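Local atomic coordinates of uncharacterized protein (Pseudomonas protegens, PDB entry 4KT3), a protein that acts as a type VI secretion effector, a glycoside hydrolase that attacks peptidoglycan, captured in complex with its immunity protein. Residues Gly75-Ala78 and Arg79-Asn83; Leu55-Pro58 and Val59-Leu63; Ala165-Ile168 and Ile169-Gly173. All blocks are in the same frame, centred on the assembly; numbering follows the deposited sequence.

Along the chain, contact 2 (55-63) comes first, then contact 1 (75-83), then contact 3 (165-173), all within one mostly helical domain of a lysozyme-clan family. Contact 2 opens helix 59-70, contact 1 forms the next helix, 76-81, and contact 3 lies in the last helix, 160-174. Contacts 2 and 3 have centres about 11 Å apart and touch directly, through the Glu-60 to Arg-172 salt bridge and side-chain packing. Contact 1 lies on the opposite side of the chain's centre, its centre about 21 Å from that of contact 2 and 22 Å from that of contact 3. Contacts 2 and 3 thus join two helices of the body, while contacts 1 and 3 both reach the immunity protein chain.

Contact 1 of 3, residues Gly75-Ala78 and Arg79-Asn83; sequences GRIA and RELNN
The guanidinium of Arg-76 takes Glu-80 at its edge, whereas that of Arg-79 lies with one face over Arg-76 CA, which sits 3.4 Å above the plane and offset toward the rim. At the first group, Arg-76 NH1 donates to Glu-80 OE1 at 2.8 Å in a salt bridge. The oxygen lies in the guanidinium plane but is itself met from above the carboxylate plane (42° out of it), and the two flat groups are turned 71° apart. A bend at chi3 (70°) folds the Arg-76 chain round the acid, and its CG also packs on Glu-80 CD at 3.3 Å. Glu-98 shares NH1, so two acids hold this end. Arg-79 instead gives NE to Thr-74 O and NH1 to Asp-49 O of the immunity protein chain.

In the backbone, Arg-79 N bonds to Gly-75 O at 2.9 Å, an i-to-i+4 bond reaching back to the N-cap. At the other end Asn-82 has positive phi, and the chain turns so that Asn-83 N reaches Ile-77 O at 3.1 Å. Side by side there, Ile-77 CG2 meets Asn-83 CB at 3.5 Å, while the Asn-83 amide bonds to Ala-109 O and Met-87 N. A water lies between Ala-78 O and Asn-82 OD1, 2.8 Å from the latter, and Asn-82 ND2 donates to Phe-111 O. These features describe a short helix with a glycine N-cap, an i-to-i+4 salt bridge and a left-handed residue at its exit, placed where effector and immunity protein meet.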
loop_
_atom_site.group_PDB
_atom_site.type_symbol
_atom_site.label_atom_id
_atom_site.label_comp_id
_atom_site.label_asym_id
_atom_site.label_seq_id
_atom_site.Cartn_x
_atom_site.Cartn_y
_atom_site.Cartn_z
ATOM N N GLY A 75 4.959 3.426 4.489
ATOM C CA GLY A 75 4.084 4.491 4.940
ATOM C C GLY A 75 4.607 5.193 6.178
ATOM O O GLY A 75 5.315 4.586 6.984
ATOM N N ARG A 76 4.228 6.458 6.342
ATOM C CA ARG A 76 4.686 7.267 7.460
ATOM C C ARG A 76 4.239 6.739 8.827
ATOM O O ARG A 76 5.001 6.756 9.786
ATOM C CB ARG A 76 4.191 8.706 7.293
ATOM C CG ARG A 76 4.797 9.668 8.283
ATOM C CD ARG A 76 4.084 11.010 8.254
ATOM N NE ARG A 76 2.736 10.930 8.813
ATOM C CZ ARG A 76 2.455 10.922 10.117
ATOM N NH1 ARG A 76 3.428 10.970 11.021
ATOM N NH2 ARG A 76 1.193 10.853 10.525
ATOM N N ILE A 77 2.998 6.291 8.925
ATOM C CA ILE A 77 2.487 5.802 10.201
ATOM C C ILE A 77 3.325 4.613 10.688
ATOM O O ILE A 77 3.585 4.452 11.882
ATOM C CB ILE A 77 0.966 5.467 10.072
ATOM C CG1 ILE A 77 0.177 6.782 9.960
ATOM C CG2 ILE A 77 0.480 4.619 11.226
ATOM C CD1 ILE A 77 -1.224 6.605 9.394
ATOM N N ALA A 78 3.775 3.788 9.756
ATOM C CA ALA A 78 4.633 2.670 10.109
ATOM C C ALA A 78 6.036 3.157 10.444
ATOM O O ALA A 78 6.592 2.815 11.502
ATOM C CB ALA A 78 4.662 1.669 8.988
ATOM N N ARG A 79 6.625 3.948 9.549
ATOM C CA ARG A 79 7.999 4.394 9.738
ATOM C C ARG A 79 8.186 5.218 11.002
ATOM O O ARG A 79 9.164 5.031 11.729
ATOM C CB ARG A 79 8.455 5.229 8.542
ATOM C CG ARG A 79 8.707 4.418 7.308
ATOM C CD ARG A 79 9.241 5.276 6.174
ATOM N NE ARG A 79 8.227 6.145 5.601
ATOM C CZ ARG A 79 8.120 7.454 5.811
ATOM N NH1 ARG A 79 7.156 8.124 5.205
ATOM N NH2 ARG A 79 8.952 8.097 6.615
ATOM N N GLU A 80 7.283 6.169 11.220
ATOM C CA GLU A 80 7.436 7.148 12.291
ATOM C C GLU A 80 6.764 6.721 13.581
ATOM O O GLU A 80 7.249 7.057 14.667
ATOM C CB GLU A 80 6.869 8.510 11.859
ATOM C CG GLU A 80 7.649 9.180 10.725
ATOM C CD GLU A 80 7.173 10.601 10.427
ATOM O OE1 GLU A 80 6.210 11.074 11.077
ATOM O OE2 GLU A 80 7.766 11.241 9.534
ATOM N N LEU A 81 5.658 5.991 13.477
ATOM C CA LEU A 81 4.869 5.647 14.674
ATOM C C LEU A 81 4.900 4.157 15.014
ATOM O O LEU A 81 4.270 3.721 15.986
ATOM C CB LEU A 81 3.412 6.093 14.514
ATOM C CG LEU A 81 3.180 7.519 14.011
ATOM C CD1 LEU A 81 1.686 7.823 13.959
ATOM C CD2 LEU A 81 3.908 8.552 14.858
ATOM N N ASN A 82 5.644 3.386 14.231
ATOM C CA ASN A 82 5.712 1.930 14.387
ATOM C C ASN A 82 4.342 1.274 14.366
ATOM O O ASN A 82 4.150 0.220 14.957
ATOM C CB ASN A 82 6.451 1.534 15.669
ATOM C CG ASN A 82 7.876 2.003 15.684
ATOM O OD1 ASN A 82 8.602 1.859 14.704
ATOM N ND2 ASN A 82 8.299 2.558 16.804
ATOM N N ASN A 83 3.386 1.900 13.687
ATOM C CA ASN A 83 2.028 1.371 13.672
ATOM C C ASN A 83 1.804 0.683 12.339
ATOM O O ASN A 83 1.316 1.304 11.385
ATOM C CB ASN A 83 1.030 2.498 13.921
ATOM C CG ASN A 83 -0.415 2.024 13.991
ATOM O OD1 ASN A 83 -0.743 0.868 13.708
ATOM N ND2 ASN A 83 -1.308 2.949 14.347
HETATM O O HOH W 1 9.353 1.605 12.004
#

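Contact 2 of 3, residues Leu55-Pro58 and Val59-Leu63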
loop_
_atom_site.group_PDB
_atom_site.type_symbol
_atom_site.label_atom_id
_atom_site.label_comp_id
_atom_site.label_asym_id
_atom_site.label_seq_id
_atom_site.Cartn_x
_atom_site.Cartn_y
_atom_site.Cartn_z
ATOM N N LEU A 55 -2.802 -16.951 17.250
ATOM C CA LEU A 55 -4.109 -16.707 16.651
ATOM C C LEU A 55 -4.554 -17.832 15.710
ATOM O O LEU A 55 -5.566 -17.696 15.020
ATOM C CB LEU A 55 -4.073 -15.394 15.865
ATOM C CG LEU A 55 -3.830 -14.123 16.682
ATOM C CD1 LEU A 55 -3.853 -12.898 15.796
ATOM C CD2 LEU A 55 -4.857 -14.003 17.799
ATOM N N ASP A 56 -3.792 -18.926 15.669
ATOM C CA ASP A 56 -4.062 -20.033 14.755
ATOM C C ASP A 56 -4.219 -19.529 13.313
ATOM O O ASP A 56 -5.206 -19.840 12.634
ATOM C CB ASP A 56 -5.304 -20.809 15.193
ATOM C CG ASP A 56 -5.569 -22.028 14.326
ATOM O OD1 ASP A 56 -4.622 -22.555 13.691
ATOM O OD2 ASP A 56 -6.732 -22.494 14.285
ATOM N N LEU A 57 -3.217 -18.763 12.862
ATOM C CA LEU A 57 -3.183 -18.204 11.510
ATOM C C LEU A 57 -1.877 -18.542 10.811
ATOM O O LEU A 57 -0.817 -18.541 11.441
ATOM C CB LEU A 57 -3.291 -16.671 11.558
ATOM C CG LEU A 57 -4.601 -16.043 12.043
ATOM C CD1 LEU A 57 -4.425 -14.537 12.127
ATOM C CD2 LEU A 57 -5.725 -16.410 11.094
ATOM N N PRO A 58 -1.939 -18.775 9.494
ATOM C CA PRO A 58 -0.700 -18.770 8.711
ATOM C C PRO A 58 -0.005 -17.417 8.860
ATOM O O PRO A 58 -0.662 -16.376 8.834
ATOM C CB PRO A 58 -1.182 -18.962 7.271
ATOM C CG PRO A 58 -2.545 -19.578 7.390
ATOM C CD PRO A 58 -3.126 -18.990 8.651
ATOM N N VAL A 59 1.306 -17.431 9.022
ATOM C CA VAL A 59 2.024 -16.186 9.262
ATOM C C VAL A 59 1.805 -15.156 8.146
ATOM O O VAL A 59 1.722 -13.955 8.409
ATOM C CB VAL A 59 3.536 -16.440 9.520
ATOM C CG1 VAL A 59 4.223 -17.007 8.298
ATOM C CG2 VAL A 59 4.203 -15.162 10.003
ATOM N N GLU A 60 1.695 -15.625 6.909
ATOM C CA GLU A 60 1.473 -14.725 5.781
ATOM C C GLU A 60 0.164 -13.950 5.881
ATOM O O GLU A 60 0.031 -12.884 5.279
ATOM C CB GLU A 60 1.520 -15.484 4.449
ATOM C CG GLU A 60 0.481 -16.589 4.270
ATOM C CD GLU A 60 0.991 -17.981 4.662
ATOM O OE1 GLU A 60 1.865 -18.090 5.557
ATOM O OE2 GLU A 60 0.488 -18.962 4.074
ATOM N N ASN A 61 -0.806 -14.471 6.617
ATOM C CA ASN A 61 -2.064 -13.732 6.770
ATOM C C ASN A 61 -1.824 -12.457 7.582
ATOM O O ASN A 61 -2.302 -11.363 7.223
ATOM C CB ASN A 61 -3.133 -14.569 7.455
ATOM C CG ASN A 61 -3.622 -15.733 6.601
ATOM O OD1 ASN A 61 -2.922 -16.216 5.712
ATOM N ND2 ASN A 61 -4.831 -16.202 6.888
ATOM N N LEU A 62 -1.094 -12.605 8.682
ATOM C CA LEU A 62 -0.766 -11.481 9.552
ATOM C C LEU A 62 0.222 -10.521 8.881
ATOM O O LEU A 62 0.035 -9.299 8.919
ATOM C CB LEU A 62 -0.198 -11.985 10.877
ATOM C CG LEU A 62 0.082 -10.930 11.949
ATOM C CD1 LEU A 62 -1.192 -10.239 12.405
ATOM C CD2 LEU A 62 0.848 -11.551 13.135
ATOM N N LEU A 63 1.278 -11.076 8.290
ATOM C CA LEU A 63 2.292 -10.271 7.638
ATOM C C LEU A 63 1.714 -9.574 6.404
ATOM O O LEU A 63 2.059 -8.429 6.107
ATOM C CB LEU A 63 3.488 -11.155 7.281
ATOM C CG LEU A 63 4.704 -10.469 6.646
ATOM C CD1 LEU A 63 5.238 -9.318 7.492
ATOM C CD2 LEU A 63 5.825 -11.483 6.384
#
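Pro-58 O accepts a hydrogen bond from Asn-61 N at 2.9 Å, the donor standing 51° out of the carbonyl plane, as the extended backbone of Leu-57 and Pro-58 turns into helical phi/psi from Val-59 onward. This is a helix-loop-helix joint: the preceding helix 35-54 closes in a Schellman motif with Asp-56, of positive phi, as its C-prime residue, and helix 59-70 follows almost at once.

The proline ring receives two side chains of the new helix. Asn-61 crosses it obliquely, its amide spanning the ring with OD1 3.6 Å from Pro-58 CB and ND2 3.7 Å from Pro-58 CD. That amide is anchored elsewhere, since ND2 donates to Arg-133 O, and Leu-57 CD2 also approaches it, 4.3 Å from Asn-61 ND2. Glu-60 comes from another direction. Its CG sits between the backbone N and the carbonyl carbon (chi1 61°), and the chain then bends at chi2 (-94°), which turns the carboxylate back to the CB corner of the proline, beside the ring rather than over it. OE2 forms a salt bridge to Arg-172 NE of helix 160-174, while the carboxylate carbon CD of Glu-60 rests 3.5 Å from Pro-58 CB.

Contact 3 of 3, residues Ala165-Ile168 and Ile169-Gly173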
loop_
_atom_site.group_PDB
_atom_site.type_symbol
_atom_site.label_atom_id
_atom_site.label_comp_id
_atom_site.label_asym_id
_atom_site.label_seq_id
_atom_site.Cartn_x
_atom_site.Cartn_y
_atom_site.Cartn_z
ATOM N N ALA A 165 -6.523 -10.885 0.062
ATOM C CA ALA A 165 -6.111 -12.271 -0.093
ATOM C C ALA A 165 -4.952 -12.379 -1.088
ATOM O O ALA A 165 -4.026 -13.171 -0.892
ATOM C CB ALA A 165 -7.298 -13.141 -0.527
ATOM N N ASP A 166 -4.989 -11.572 -2.144
ATOM C CA ASP A 166 -3.904 -11.558 -3.123
ATOM C C ASP A 166 -2.596 -11.062 -2.508
ATOM O O ASP A 166 -1.523 -11.580 -2.822
ATOM C CB ASP A 166 -4.275 -10.712 -4.343
ATOM C CG ASP A 166 -5.272 -11.412 -5.258
ATOM O OD1 ASP A 166 -5.530 -12.620 -5.052
ATOM O OD2 ASP A 166 -5.792 -10.757 -6.191
ATOM N N ILE A 167 -2.681 -10.063 -1.631
ATOM C CA ILE A 167 -1.488 -9.580 -0.926
ATOM C C ILE A 167 -0.916 -10.679 -0.033
ATOM O O ILE A 167 0.303 -10.874 0.020
ATOM C CB ILE A 167 -1.792 -8.328 -0.089
ATOM C CG1 ILE A 167 -2.039 -7.143 -1.027
ATOM C CG2 ILE A 167 -0.643 -8.008 0.852
ATOM C CD1 ILE A 167 -2.520 -5.891 -0.319
ATOM N N ILE A 168 -1.793 -11.411 0.642
ATOM C CA ILE A 168 -1.361 -12.493 1.525
ATOM C C ILE A 168 -0.622 -13.559 0.717
ATOM O O ILE A 168 0.429 -14.064 1.130
ATOM C CB ILE A 168 -2.581 -13.095 2.265
ATOM C CG1 ILE A 168 -3.050 -12.105 3.340
ATOM C CG2 ILE A 168 -2.243 -14.439 2.883
ATOM C CD1 ILE A 168 -4.440 -12.400 3.905
ATOM N N ILE A 169 -1.150 -13.889 -0.454
ATOM C CA ILE A 169 -0.517 -14.892 -1.305
ATOM C C ILE A 169 0.835 -14.384 -1.821
ATOM O O ILE A 169 1.818 -15.140 -1.887
ATOM C CB ILE A 169 -1.451 -15.297 -2.460
ATOM C CG1 ILE A 169 -2.666 -16.032 -1.890
ATOM C CG2 ILE A 169 -0.724 -16.190 -3.464
ATOM C CD1 ILE A 169 -3.831 -16.154 -2.853
ATOM N N ALA A 170 0.893 -13.099 -2.156
ATOM C CA ALA A 170 2.144 -12.494 -2.614
ATOM C C ALA A 170 3.197 -12.505 -1.504
ATOM O O ALA A 170 4.368 -12.796 -1.750
ATOM C CB ALA A 170 1.902 -11.070 -3.109
ATOM N N VAL A 171 2.775 -12.171 -0.291
ATOM C CA VAL A 171 3.661 -12.233 0.867
ATOM C C VAL A 171 4.185 -13.652 1.083
ATOM O O VAL A 171 5.375 -13.840 1.319
ATOM C CB VAL A 171 2.983 -11.646 2.136
ATOM C CG1 VAL A 171 3.700 -12.062 3.425
ATOM C CG2 VAL A 171 2.939 -10.138 2.037
ATOM N N ARG A 172 3.306 -14.647 1.006
ATOM C CA ARG A 172 3.731 -16.037 1.131
ATOM C C ARG A 172 4.869 -16.336 0.159
ATOM O O ARG A 172 5.857 -16.977 0.527
ATOM C CB ARG A 172 2.571 -17.000 0.886
ATOM C CG ARG A 172 2.881 -18.460 1.237
ATOM C CD ARG A 172 1.800 -19.407 0.703
ATOM N NE ARG A 172 0.476 -19.066 1.210
ATOM C CZ ARG A 172 -0.649 -19.123 0.501
ATOM N NH1 ARG A 172 -0.639 -19.521 -0.765
ATOM N NH2 ARG A 172 -1.798 -18.783 1.069
ATOM N N GLY A 173 4.726 -15.879 -1.084
ATOM C CA GLY A 173 5.758 -16.092 -2.083
ATOM C C GLY A 173 7.024 -15.305 -1.794
ATOM O O GLY A 173 8.130 -15.802 -1.998
#
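From Ala-165 to Arg-172 the backbone is regular alpha helix, with four consecutive i-to-i+4 hydrogen bonds joining the segments: from Ile-169 N to Ala-165 O at 3.0 Å, and likewise from Ala-170 to Asp-166, from Val-171 to Ile-167 and from Arg-172 to Ile-168. Phi/psi values all lie in the helical region, and the side-chain contacts follow the same one-turn spacing. Ile-167 and Val-171 touch CG2 to CG2 at 4.3 Å. Val-171 CG1 is anti to the backbone N (chi1 163°), which leaves CG2 beside that N and 3.4 Å from Ile-167 O. Ile-169 behaves similarly, its CG1 lying 3.3 Å from Ala-165 O. Ala-170 CB fits against two carbonyls, 3.5 Å from both Asp-166 O and Ile-167 O.

Ile-168 packs on Asn-61 and Val-171 on Leu-63 of helix 59-70, and Ile-168 also meets Phe-138 of helix 135-144. Ile-167 touches Asn-96 of the immunity protein chain, and Asp-166 forms a salt bridge with Arg-162. Ala-170 meets Leu-31, next to the disulfide Cys-32 to Cys-177 that joins the start of the modelled chain to its C-terminal residue. A buried side of Ala-165, Ile-168 and Val-171 and an outer side with Ile-169 and Arg-172 are those of a helix packed on one side against the helical body of this lysozyme-clan domain.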